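Triphenylmethane reductase (Citrobacter sp., PDB 2JL1) probably catalyses the NADPH-dependent reduction of triphenylmethane dyes, with the nucleotide cofactor bound to a Rossmann-type fold. Local coordinates at residues S158-T163 / V222-S227; S167-S172 / N201-F206; A65-L70 / A97-I102; E112-L117 / K257-K262; E58-A63 / V91-D96. One frame throughout, in Å; residues are numbered along the deposited sequence.

Contact 1 of 5, residues S158-T163 / V222-S227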
# COMPACT_ATOMS: atom_id res chain seq x y z
N SER A 158 34.50 7.91 -25.82
CA SER A 158 33.99 7.09 -26.92
C SER A 158 33.33 7.89 -28.03
O SER A 158 33.20 7.38 -29.15
CB SER A 158 33.01 6.04 -26.38
OG SER A 158 31.74 6.61 -26.05
N GLY A 159 32.92 9.12 -27.73
CA GLY A 159 32.09 9.91 -28.64
C GLY A 159 30.62 9.53 -28.74
O GLY A 159 29.94 9.91 -29.70
N ALA A 160 30.11 8.78 -27.75
CA ALA A 160 28.72 8.31 -27.76
C ALA A 160 28.13 8.08 -26.37
O ALA A 160 28.79 7.52 -25.50
CB ALA A 160 28.58 7.03 -28.55
N ILE A 161 26.89 8.52 -26.19
CA ILE A 161 26.05 8.08 -25.08
C ILE A 161 25.14 7.01 -25.67
O ILE A 161 24.40 7.29 -26.61
CB ILE A 161 25.17 9.23 -24.53
CG1 ILE A 161 26.04 10.35 -23.94
CG2 ILE A 161 24.21 8.71 -23.48
CD1 ILE A 161 25.23 11.62 -23.55
N VAL A 162 25.22 5.78 -25.13
CA VAL A 162 24.46 4.64 -25.65
C VAL A 162 23.31 4.31 -24.67
O VAL A 162 23.55 4.04 -23.48
CB VAL A 162 25.40 3.39 -25.88
CG1 VAL A 162 24.62 2.20 -26.43
CG2 VAL A 162 26.52 3.73 -26.83
N THR A 163 22.07 4.41 -25.15
CA THR A 163 20.90 4.10 -24.32
C THR A 163 19.84 3.42 -25.16
O THR A 163 19.84 3.55 -26.37
CB THR A 163 20.18 5.38 -23.81
OG1 THR A 163 19.35 5.91 -24.85
CG2 THR A 163 21.15 6.44 -23.37
N VAL A 222 27.55 11.82 -29.73
CA VAL A 222 26.19 11.57 -30.22
C VAL A 222 25.42 10.68 -29.23
O VAL A 222 26.02 9.96 -28.43
CB VAL A 222 26.16 10.93 -31.65
CG1 VAL A 222 26.90 11.80 -32.67
CG2 VAL A 222 26.74 9.54 -31.65
N HIS A 223 24.10 10.77 -29.25
CA HIS A 223 23.29 9.77 -28.59
C HIS A 223 23.08 8.64 -29.61
O HIS A 223 22.56 8.88 -30.68
CB HIS A 223 21.97 10.35 -28.15
CG HIS A 223 21.01 9.34 -27.59
ND1 HIS A 223 19.65 9.40 -27.82
CD2 HIS A 223 21.21 8.24 -26.83
CE1 HIS A 223 19.05 8.39 -27.21
NE2 HIS A 223 19.98 7.67 -26.60
N GLN A 224 23.49 7.43 -29.23
CA GLN A 224 23.42 6.25 -30.06
C GLN A 224 22.33 5.34 -29.49
O GLN A 224 22.51 4.74 -28.44
CB GLN A 224 24.79 5.54 -30.06
CG GLN A 224 24.92 4.34 -30.99
CD GLN A 224 26.29 3.65 -30.87
OE1 GLN A 224 27.33 4.32 -30.77
NE2 GLN A 224 26.29 2.32 -30.87
N PRO A 225 21.18 5.25 -30.20
CA PRO A 225 20.00 4.56 -29.68
C PRO A 225 20.11 3.07 -30.02
O PRO A 225 20.48 2.72 -31.15
CB PRO A 225 18.85 5.24 -30.44
CG PRO A 225 19.49 5.53 -31.83
CD PRO A 225 20.95 5.79 -31.56
N VAL A 226 19.89 2.20 -29.04
CA VAL A 226 19.98 0.75 -29.29
C VAL A 226 18.77 0.07 -28.68
O VAL A 226 17.98 0.73 -28.02
CB VAL A 226 21.29 0.11 -28.71
CG1 VAL A 226 22.53 0.65 -29.43
CG2 VAL A 226 21.39 0.32 -27.21
N SER A 227 18.62 -1.23 -28.91
CA SER A 227 17.57 -2.01 -28.28
C SER A 227 17.86 -2.28 -26.79
O SER A 227 19.00 -2.16 -26.33
CB SER A 227 17.37 -3.33 -29.03
OG SER A 227 18.41 -4.27 -28.78

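Contact 2 of 5, residues S167-S172 / N201-F206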
# COMPACT_ATOMS: atom_id res chain seq x y z
N SER A 167 13.75 8.81 -27.76
CA SER A 167 13.52 10.21 -27.57
C SER A 167 12.62 10.41 -26.36
O SER A 167 11.95 11.41 -26.25
CB SER A 167 12.89 10.82 -28.83
OG SER A 167 11.58 10.33 -29.03
N GLY A 168 12.64 9.44 -25.44
CA GLY A 168 11.92 9.51 -24.20
C GLY A 168 12.30 10.76 -23.41
O GLY A 168 13.47 11.18 -23.38
N ILE A 169 11.29 11.40 -22.85
CA ILE A 169 11.44 12.65 -22.13
C ILE A 169 11.80 12.39 -20.66
O ILE A 169 11.26 11.48 -20.03
CB ILE A 169 10.14 13.48 -22.27
CG1 ILE A 169 9.95 13.90 -23.75
CG2 ILE A 169 10.17 14.69 -21.36
CD1 ILE A 169 8.52 14.44 -24.03
N VAL A 170 12.71 13.20 -20.11
CA VAL A 170 13.20 12.98 -18.75
C VAL A 170 12.96 14.21 -17.86
O VAL A 170 13.49 15.29 -18.10
CB VAL A 170 14.72 12.59 -18.73
CG1 VAL A 170 15.16 12.16 -17.31
CG2 VAL A 170 15.03 11.44 -19.72
N ASN A 171 12.21 14.00 -16.78
CA ASN A 171 11.82 15.07 -15.85
C ASN A 171 12.66 15.02 -14.56
O ASN A 171 12.25 15.54 -13.50
CB ASN A 171 10.32 14.92 -15.54
CG ASN A 171 10.03 13.64 -14.78
OD1 ASN A 171 10.96 12.85 -14.47
ND2 ASN A 171 8.76 13.40 -14.47
N SER A 172 13.84 14.40 -14.66
CA SER A 172 14.73 14.20 -13.51
C SER A 172 15.14 15.49 -12.80
O SER A 172 15.16 16.57 -13.39
CB SER A 172 15.98 13.41 -13.92
OG SER A 172 16.84 14.20 -14.75
N ASN A 201 10.25 21.05 -14.50
CA ASN A 201 9.40 21.59 -15.55
C ASN A 201 10.23 22.10 -16.75
O ASN A 201 9.78 22.94 -17.53
CB ASN A 201 8.45 22.67 -15.00
CG ASN A 201 9.17 23.76 -14.23
OD1 ASN A 201 10.40 23.88 -14.28
ND2 ASN A 201 8.39 24.55 -13.50
N GLN A 202 11.44 21.58 -16.87
CA GLN A 202 12.29 21.77 -18.04
C GLN A 202 12.95 20.42 -18.40
O GLN A 202 14.17 20.24 -18.25
CB GLN A 202 13.36 22.84 -17.81
CG GLN A 202 12.79 24.22 -17.53
CD GLN A 202 13.89 25.23 -17.31
OE1 GLN A 202 14.44 25.35 -16.19
NE2 GLN A 202 14.25 25.94 -18.38
N PRO A 203 12.15 19.48 -18.91
CA PRO A 203 12.65 18.13 -19.20
C PRO A 203 13.62 18.12 -20.39
O PRO A 203 13.69 19.11 -21.14
CB PRO A 203 11.37 17.33 -19.50
CG PRO A 203 10.36 18.39 -19.97
CD PRO A 203 10.72 19.67 -19.27
N TRP A 204 14.32 17.01 -20.56
CA TRP A 204 15.39 16.88 -21.55
C TRP A 204 15.31 15.50 -22.20
O TRP A 204 14.53 14.64 -21.77
CB TRP A 204 16.75 17.08 -20.87
CG TRP A 204 17.00 16.22 -19.61
CD1 TRP A 204 16.63 16.52 -18.34
CD2 TRP A 204 17.72 14.97 -19.53
NE1 TRP A 204 17.03 15.53 -17.47
CE2 TRP A 204 17.72 14.57 -18.17
CE3 TRP A 204 18.36 14.15 -20.47
CZ2 TRP A 204 18.32 13.38 -17.72
CZ3 TRP A 204 18.96 12.97 -20.04
CH2 TRP A 204 18.94 12.59 -18.67
N THR A 205 16.09 15.30 -23.25
CA THR A 205 16.14 14.01 -23.90
C THR A 205 17.62 13.65 -23.93
O THR A 205 18.50 14.52 -23.67
CB THR A 205 15.58 14.08 -25.34
OG1 THR A 205 16.32 15.06 -26.09
CG2 THR A 205 14.07 14.48 -25.32
N PHE A 206 17.92 12.41 -24.27
CA PHE A 206 19.33 12.02 -24.37
C PHE A 206 20.07 12.65 -25.55
O PHE A 206 21.27 12.92 -25.45
CB PHE A 206 19.48 10.50 -24.30
CG PHE A 206 19.32 9.97 -22.91
CD1 PHE A 206 18.08 9.58 -22.44
CD2 PHE A 206 20.42 9.94 -22.04
CE1 PHE A 206 17.92 9.11 -21.14
CE2 PHE A 206 20.26 9.48 -20.70
CZ PHE A 206 19.01 9.07 -20.26
O HOH W 1 15.66 10.60 -24.65

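Contact 3 of 5, residues A65-L70 / A97-I102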
# COMPACT_ATOMS: atom_id res chain seq x y z
N ALA A 65 11.89 7.45 19.34
CA ALA A 65 11.43 7.90 20.65
C ALA A 65 11.58 9.40 20.74
O ALA A 65 12.67 9.93 20.59
CB ALA A 65 12.22 7.23 21.76
N GLY A 66 10.48 10.10 20.95
CA GLY A 66 10.53 11.53 21.17
C GLY A 66 10.75 12.42 19.96
O GLY A 66 10.87 13.63 20.12
N VAL A 67 10.82 11.86 18.75
CA VAL A 67 11.00 12.73 17.57
C VAL A 67 9.69 13.38 17.12
O VAL A 67 8.64 12.72 17.04
CB VAL A 67 11.87 12.12 16.40
CG1 VAL A 67 12.88 11.11 16.91
CG2 VAL A 67 11.04 11.52 15.32
N SER A 68 9.77 14.68 16.87
CA SER A 68 8.63 15.48 16.45
C SER A 68 8.35 15.30 14.96
O SER A 68 7.26 14.91 14.57
CB SER A 68 8.90 16.95 16.78
OG SER A 68 7.89 17.77 16.21
N LYS A 69 9.36 15.57 14.13
CA LYS A 69 9.22 15.41 12.67
C LYS A 69 10.17 14.35 12.12
O LYS A 69 11.38 14.42 12.35
CB LYS A 69 9.52 16.73 11.97
CG LYS A 69 8.55 17.85 12.24
CD LYS A 69 9.15 19.18 11.81
CE LYS A 69 8.08 20.22 11.60
NZ LYS A 69 8.70 21.58 11.61
N LEU A 70 9.63 13.41 11.34
CA LEU A 70 10.44 12.32 10.78
C LEU A 70 10.51 12.40 9.27
O LEU A 70 9.47 12.42 8.59
CB LEU A 70 9.88 10.94 11.18
CG LEU A 70 10.60 9.71 10.60
CD1 LEU A 70 12.04 9.59 11.11
CD2 LEU A 70 9.82 8.41 10.79
N ALA A 97 5.83 5.36 18.34
CA ALA A 97 6.64 6.38 18.99
C ALA A 97 5.92 7.74 19.13
O ALA A 97 6.46 8.65 19.76
CB ALA A 97 7.96 6.55 18.26
N GLY A 98 4.74 7.88 18.54
CA GLY A 98 4.01 9.15 18.63
C GLY A 98 4.65 10.29 17.84
O GLY A 98 4.56 11.46 18.24
N VAL A 99 5.30 9.94 16.73
CA VAL A 99 5.87 10.91 15.80
C VAL A 99 4.75 11.87 15.37
O VAL A 99 3.65 11.43 15.05
CB VAL A 99 6.55 10.20 14.59
CG1 VAL A 99 6.89 11.16 13.47
CG2 VAL A 99 7.83 9.48 15.04
N LYS A 100 5.01 13.17 15.45
CA LYS A 100 3.99 14.18 15.19
C LYS A 100 3.81 14.56 13.71
O LYS A 100 2.74 15.02 13.31
CB LYS A 100 4.28 15.44 16.02
CG LYS A 100 4.19 15.21 17.54
CD LYS A 100 2.75 14.96 17.99
CE LYS A 100 2.66 14.72 19.49
NZ LYS A 100 3.23 13.40 19.92
N HIS A 101 4.86 14.38 12.90
CA HIS A 101 4.81 14.70 11.46
C HIS A 101 5.69 13.72 10.70
O HIS A 101 6.82 13.51 11.09
CB HIS A 101 5.28 16.15 11.16
CG HIS A 101 4.66 17.18 12.05
ND1 HIS A 101 3.49 17.84 11.73
CD2 HIS A 101 5.05 17.67 13.26
CE1 HIS A 101 3.18 18.68 12.70
NE2 HIS A 101 4.11 18.59 13.64
N ILE A 102 5.17 13.13 9.63
CA ILE A 102 6.00 12.26 8.82
C ILE A 102 6.08 12.73 7.35
O ILE A 102 5.06 12.90 6.69
CB ILE A 102 5.53 10.79 8.92
CG1 ILE A 102 6.44 9.86 8.13
CG2 ILE A 102 4.09 10.64 8.44
CD1 ILE A 102 6.59 8.49 8.79
O HOH W 2 8.16 8.22 21.75
O HOH W 3 5.37 19.07 16.10

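Contact 4 of 5, residues E112-L117 / K257-K262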
# COMPACT_ATOMS: atom_id res chain seq x y z
N GLU A 112 0.70 6.31 -12.33
CA GLU A 112 0.81 6.15 -13.78
C GLU A 112 2.07 5.41 -14.20
O GLU A 112 2.32 5.21 -15.40
CB GLU A 112 0.79 7.53 -14.46
CG GLU A 112 -0.61 8.12 -14.46
CD GLU A 112 -0.94 8.86 -13.18
OE1 GLU A 112 -0.04 9.49 -12.59
OE2 GLU A 112 -2.13 8.84 -12.79
N SER A 113 2.85 5.02 -13.20
CA SER A 113 4.15 4.43 -13.46
C SER A 113 4.06 3.00 -13.97
O SER A 113 3.12 2.28 -13.66
CB SER A 113 5.00 4.49 -12.20
OG SER A 113 6.23 3.84 -12.42
N ILE A 114 5.05 2.62 -14.78
CA ILE A 114 5.16 1.28 -15.30
C ILE A 114 6.37 0.53 -14.74
O ILE A 114 6.69 -0.55 -15.23
CB ILE A 114 5.16 1.28 -16.88
CG1 ILE A 114 6.50 1.79 -17.44
CG2 ILE A 114 3.95 2.06 -17.44
CD1 ILE A 114 6.61 1.72 -18.99
N ILE A 115 7.07 1.08 -13.75
CA ILE A 115 8.12 0.33 -13.07
C ILE A 115 7.64 -0.23 -11.70
O ILE A 115 6.87 0.44 -11.00
CB ILE A 115 9.40 1.15 -12.91
CG1 ILE A 115 9.18 2.28 -11.93
CG2 ILE A 115 9.86 1.70 -14.29
CD1 ILE A 115 10.34 2.49 -10.98
N PRO A 116 8.03 -1.48 -11.35
CA PRO A 116 7.55 -2.15 -10.13
C PRO A 116 7.71 -1.37 -8.82
O PRO A 116 6.81 -1.41 -7.98
CB PRO A 116 8.36 -3.46 -10.12
CG PRO A 116 8.60 -3.74 -11.57
CD PRO A 116 8.91 -2.38 -12.14
N LEU A 117 8.81 -0.64 -8.67
CA LEU A 117 9.07 0.15 -7.46
C LEU A 117 7.96 1.17 -7.13
O LEU A 117 7.77 1.51 -5.97
CB LEU A 117 10.47 0.82 -7.51
CG LEU A 117 10.85 1.51 -6.18
CD1 LEU A 117 11.10 0.50 -5.04
CD2 LEU A 117 12.02 2.46 -6.34
N LYS A 257 9.09 4.83 -22.97
CA LYS A 257 7.62 4.66 -22.95
C LYS A 257 6.90 5.78 -22.17
O LYS A 257 5.70 5.64 -21.85
CB LYS A 257 7.26 3.28 -22.36
CG LYS A 257 7.61 2.13 -23.32
CD LYS A 257 7.67 0.77 -22.63
CE LYS A 257 8.02 -0.33 -23.62
NZ LYS A 257 8.27 -1.60 -22.85
N GLY A 258 7.61 6.87 -21.87
CA GLY A 258 6.99 8.03 -21.26
C GLY A 258 6.96 8.07 -19.74
O GLY A 258 6.30 8.93 -19.16
N GLU A 259 7.69 7.16 -19.10
CA GLU A 259 7.73 7.04 -17.63
C GLU A 259 8.09 8.35 -16.93
O GLU A 259 7.57 8.64 -15.86
CB GLU A 259 8.71 5.92 -17.22
CG GLU A 259 9.05 5.83 -15.72
CD GLU A 259 7.93 5.23 -14.90
OE1 GLU A 259 6.97 4.65 -15.48
OE2 GLU A 259 8.00 5.36 -13.67
N ALA A 260 9.01 9.12 -17.50
CA ALA A 260 9.49 10.32 -16.82
C ALA A 260 9.10 11.60 -17.57
O ALA A 260 9.73 12.64 -17.43
CB ALA A 260 11.01 10.21 -16.59
N SER A 261 7.99 11.54 -18.29
CA SER A 261 7.64 12.57 -19.26
C SER A 261 6.62 13.58 -18.72
O SER A 261 6.32 14.56 -19.39
CB SER A 261 7.04 11.91 -20.50
OG SER A 261 5.80 11.27 -20.20
N LYS A 262 6.07 13.33 -17.54
CA LYS A 262 5.11 14.29 -16.94
C LYS A 262 5.76 15.34 -16.05
O LYS A 262 6.72 15.04 -15.37
CB LYS A 262 4.03 13.55 -16.15
CG LYS A 262 3.02 12.85 -17.02
CD LYS A 262 2.28 11.77 -16.27
CE LYS A 262 1.21 12.30 -15.34
NZ LYS A 262 0.44 11.15 -14.76
O HOH W 4 4.80 5.39 -17.03

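Contact 5 of 5, residues E58-A63 / V91-D96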
# COMPACT_ATOMS: atom_id res chain seq x y z
N GLU A 58 12.48 -3.12 17.01
CA GLU A 58 12.86 -2.60 18.33
C GLU A 58 13.83 -1.43 18.22
O GLU A 58 13.66 -0.41 18.91
CB GLU A 58 13.46 -3.72 19.20
CG GLU A 58 12.40 -4.60 19.85
CD GLU A 58 12.86 -5.17 21.18
OE1 GLU A 58 12.22 -4.83 22.21
OE2 GLU A 58 13.84 -5.94 21.21
N SER A 59 14.83 -1.57 17.34
CA SER A 59 15.76 -0.48 17.05
C SER A 59 15.04 0.79 16.58
O SER A 59 15.46 1.90 16.91
CB SER A 59 16.81 -0.92 16.02
OG SER A 59 16.36 -0.71 14.69
N LEU A 60 13.96 0.64 15.81
CA LEU A 60 13.21 1.79 15.29
C LEU A 60 12.35 2.44 16.38
O LEU A 60 12.24 3.67 16.44
CB LEU A 60 12.31 1.36 14.12
CG LEU A 60 13.02 0.83 12.88
CD1 LEU A 60 12.00 0.13 11.99
CD2 LEU A 60 13.74 1.98 12.16
N GLN A 61 11.75 1.62 17.23
CA GLN A 61 11.00 2.13 18.37
C GLN A 61 11.87 3.09 19.19
O GLN A 61 11.46 4.21 19.52
CB GLN A 61 10.51 0.97 19.25
CG GLN A 61 9.47 0.10 18.55
CD GLN A 61 8.06 0.68 18.63
OE1 GLN A 61 7.25 0.49 17.70
NE2 GLN A 61 7.74 1.35 19.76
N LYS A 62 13.09 2.67 19.48
CA LYS A 62 14.03 3.48 20.25
C LYS A 62 14.52 4.72 19.48
O LYS A 62 14.60 5.81 20.05
CB LYS A 62 15.21 2.62 20.71
CG LYS A 62 14.78 1.36 21.48
CD LYS A 62 15.91 0.36 21.65
CE LYS A 62 15.35 -1.04 21.91
NZ LYS A 62 16.34 -1.94 22.59
N ALA A 63 14.84 4.55 18.19
CA ALA A 63 15.33 5.67 17.38
C ALA A 63 14.30 6.79 17.22
O ALA A 63 14.65 7.98 17.21
CB ALA A 63 15.82 5.18 16.02
N VAL A 91 6.80 2.57 9.47
CA VAL A 91 5.54 3.28 9.71
C VAL A 91 4.96 2.88 11.07
O VAL A 91 4.51 3.75 11.82
CB VAL A 91 4.54 3.01 8.56
CG1 VAL A 91 3.19 3.66 8.84
CG2 VAL A 91 5.10 3.50 7.25
N LYS A 92 4.99 1.58 11.40
CA LYS A 92 4.44 1.15 12.70
C LYS A 92 5.26 1.71 13.86
O LYS A 92 4.70 2.16 14.85
CB LYS A 92 4.35 -0.36 12.83
CG LYS A 92 3.46 -0.79 14.01
CD LYS A 92 3.56 -2.25 14.27
CE LYS A 92 2.71 -2.63 15.49
NZ LYS A 92 3.48 -2.31 16.72
N ALA A 93 6.59 1.66 13.72
CA ALA A 93 7.49 2.24 14.73
C ALA A 93 7.23 3.73 14.93
O ALA A 93 7.11 4.21 16.07
CB ALA A 93 8.94 1.99 14.36
N ALA A 94 7.07 4.45 13.82
CA ALA A 94 6.72 5.87 13.85
C ALA A 94 5.39 6.10 14.57
O ALA A 94 5.29 6.97 15.44
CB ALA A 94 6.72 6.47 12.42
N ARG A 95 4.36 5.32 14.21
CA ARG A 95 3.07 5.43 14.89
C ARG A 95 3.25 5.19 16.41
O ARG A 95 2.82 6.02 17.23
CB ARG A 95 2.06 4.44 14.29
CG ARG A 95 0.58 4.63 14.70
CD ARG A 95 0.28 4.14 16.14
NE ARG A 95 0.69 2.75 16.35
CZ ARG A 95 -0.08 1.70 16.10
NH1 ARG A 95 -1.32 1.86 15.63
NH2 ARG A 95 0.38 0.48 16.32
N ASP A 96 3.89 4.08 16.76
CA ASP A 96 4.07 3.68 18.18
C ASP A 96 4.87 4.70 18.98
O ASP A 96 4.63 4.87 20.17
CB ASP A 96 4.78 2.32 18.29
CG ASP A 96 3.95 1.16 17.75
OD1 ASP A 96 2.74 1.35 17.54
OD2 ASP A 96 4.53 0.07 17.54

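Contact 1 of 5, residues S158-T163 / V222-S227
His223 reaches across to Thr163, and its ring can be followed atom by atom. With CG anti to the backbone N (chi1 174°), CB carries the ring out on the face that Ile161 and Thr163 share. CG passes the carbonyl oxygen of Ile161 at a distance, and the ring edge then closes on it: CD2 lies 3.3 Å from Ile161 O, which sits at the ring edge in its plane. At the tip, His223 NE2 and Thr163 OG1 are hydrogen-bonded at 2.6 Å, with the hydroxyl also in the ring plane; either atom could be the donor. ND1 is held by Asp207, and Thr163 OG1 has a second partner in Ala165 N.

The backbones beneath form a two-stranded parallel sheet, 160-163 beside 222-225, separate from the seven-stranded Rossmann sheet. Its ladder starts at Val222 N, which donates to Gly159 O at 3.1 Å. A straighter rung joins Gln224 N to Ile161 O at 2.8 Å, whereas Thr163 N to Gln224 O is weak. Helix 206-217 covers Ile161.

On the other face Val162 and Gln224 lie side by side, Val162 CG2 being 4.0 Å from Gln224 CD. Gln224 OE1 ends 3.7 Å from Ala160 CB. Val162 CG1 meets Val226 CG2 at 3.8 Å, their side chains crossing at about a right angle beside Glu231 of helix 228-237.

Contact 2 of 5, residues S167-S172 / N201-F206
Val170 sits over one face of the Trp204 indole, and this pair forms the dense part of the contact. Its CB lies 3.8 Å from the centroid of the six-membered ring and 18° off the normal, a CH-pi contact. CG1 bears on the same ring, 3.4 Å from Trp204 CZ2. Chi1 (52°) puts Trp204 CG between the backbone N and the carbonyl carbon, and chi2 (-86°) then turns the indole face to Val170. At its edge NE1 donates to Ser172 OG at 3.0 Å, with the hydroxyl nearly in the ring plane; Ser172 OG is also bonded to Thr144 OG1. Beside this, Ile169 CG2 and Pro203 CB are pressed to 3.4 Å, closer than a usual carbon contact.

The other end is looser. Thr205 offers CG2 to Ser167 O at 3.8 Å, and a water donates to Gly168 O and accepts from Phe206 N at 2.9 Å, linking the loop to the start of helix 206-217. The Phe206 ring is met directly, by Val170 CG2.

Val170 and Trp204 exchange both backbone bonds, the shorter being Val170 N to Trp204 O at 2.9 Å. The result is a single antiparallel bridge, a hydrogen-bonded pair between two loops near the cofactor site: between side chains, Asn171 lies about 4 Å from Ala141 and Ser172 about 6 Å from Tyr143, both NADP(+)-binding residues.

Contact 3 of 5, residues A65-L70 / A97-I102
Val99 fits as a bump into the hollow between Val67 and Leu70, where the two strands of a beta-alpha-beta unit begin. Strand 69-72, helix 80-96 and strand 101-107 form this crossover of the Rossmann fold, and the contact joins the loops that lead into its two parallel strands. Each branch of Val99 has its own neighbour. CG1, anti to the backbone N (chi1 168°), lies 3.8 Å from Leu70 CB, while CG2 meets Val67 CG2 with the two valines side by side. Ala94 of helix 80-96 touches both Val99 and Leu70, so the helix covers this apolar patch.

One step further on, Leu70 and Ile102 run alongside each other and touch at their ends, Leu70 CD2 against Ile102 CD1 at 3.8 Å. The backbones keep parallel register below them: Leu70 N donates to His101 O at 2.8 Å with an N-H...O angle of 170°. Before this rung the pairing is less regular, since Ser68 O receives His101 N at 3.0 Å and, weakly, Lys100 N.

Lys69 and His101 occupy the opposite face of the sheet. The methylene CG of Lys69 lies 3.7 Å from His101 CD2, and the extended lysine chain continues to Leu186 O. Near the surface, a water spans Gly66 N and Ala97 O. A second water bridges the Ser68 and His101 side chains: it lies in the imidazole plane, 2.8 Å from His101 NE2, and is also bonded to Ser68 OG.

Contact 4 of 5, residues E112-L117 / K257-K262
Glu259 presents its carboxylate to the turn at Ser113 and Ile114, gripping it with both oxygens. The turn is an ST turn, in which Ser113 OG accepts from Ile115 N. Glu259 follows Gly258, the C-prime residue, and its N closes the Schellman motif that ends helix 242-256; it also lies within a type I turn running from Gly258 to Ser261. Its chain leaves with CG anti to the backbone N and then bends at chi2 (75°), which brings CD round toward the loop. Ser113 OG donates to the syn lone pair of Glu259 OE2 at 2.6 Å. Ile114 N meets OE1, also on the syn side, at 2.9 Å and with an almost straight N-H...O angle of 176°. The hydroxyl thus gives its proton to the glutamate while accepting from its own loop. Tyr107 OH is a further partner of Glu259 OE2.

The aliphatic groups are set round this acid in different attitudes. Ile114 slides past Glu259 in the opposite direction, placing CG1 3.5 Å from OE1. Beyond that, Ile114 crosses Lys257 at about a right angle, CD1 touching Lys257 CB at 3.8 Å; the lysine's ammonium is paired with Asp253. Ile115 also lies across Glu259, its CG1 3.7 Å from OE2.

A water donates to both Glu112 O and Glu259 OE1, joining the backbone of one loop to the carboxylate of the other. At the far end Glu112 and Lys262 cross at about a right angle in a salt bridge. Lys262 NZ approaches Glu112 OE1 at 2.8 Å from above the carboxylate plane, 62° out of it.

Contact 5 of 5, residues E58-A63 / V91-D96
The amide of Gln61 lies obliquely against the carboxylate of Asp96, the two planes turned 45° apart. Gln61 CD is 3.7 Å from Asp96 CB, a close approach obtained because the glutamine chain bends at chi2 (-82°) toward helix 80-96. Both carboxylate oxygens are bonded by residues of its own helix. Lys92 NZ donates to the syn lone pair of OD2 at 2.7 Å. Arg95 comes side-on, with NE and NH2 both bonded to Asp96 OD1, which lies close to the guanidinium plane. Two cationic groups therefore hold this carboxylate and would be expected to stabilise its negative charge. The network extends to the subunit interface, where Arg95 NH1 forms a salt bridge with Asp79 of the second subunit.

Deeper in, Leu60 CB presses on Ala93 CB at 3.4 Å, tighter than normal carbon packing. Ala93 ends at its methyl, which is consistent with the short distance between the segment axes, 8.5 Å at closest approach with a crossing angle of -40°. Phe64 also touches Ala93. These neighbouring helices, 57-63 and 80-96, belong to the helical layer of a Rossmann fold, and Leu60 lies beside Tyr54, which binds NADP(+).

How the contacts relate
From the N terminus, contact 5 opens at 58-63 and contact 3 at 65-70; they close in the same order, at 91-96 and 97-102, so the two cross. They meet at Ala94, whose carbonyl probably accepts from Val99 N; contact 5 joins helix 57-63 to helix 80-96, and contact 3 pairs the strands before and after helix 80-96. The remaining contacts nest: contact 4 opens at 112-117, contact 1 at 158-163 and contact 2 at 167-172, then they close in reverse order. Phe206 packs against Thr163 and His223, linking contacts 2 and 1, while Asn171 ND2 probably bonds to Lys262 O, linking contacts 2 and 4. Contacts 1 and 3 lie about 47 Å apart between centres.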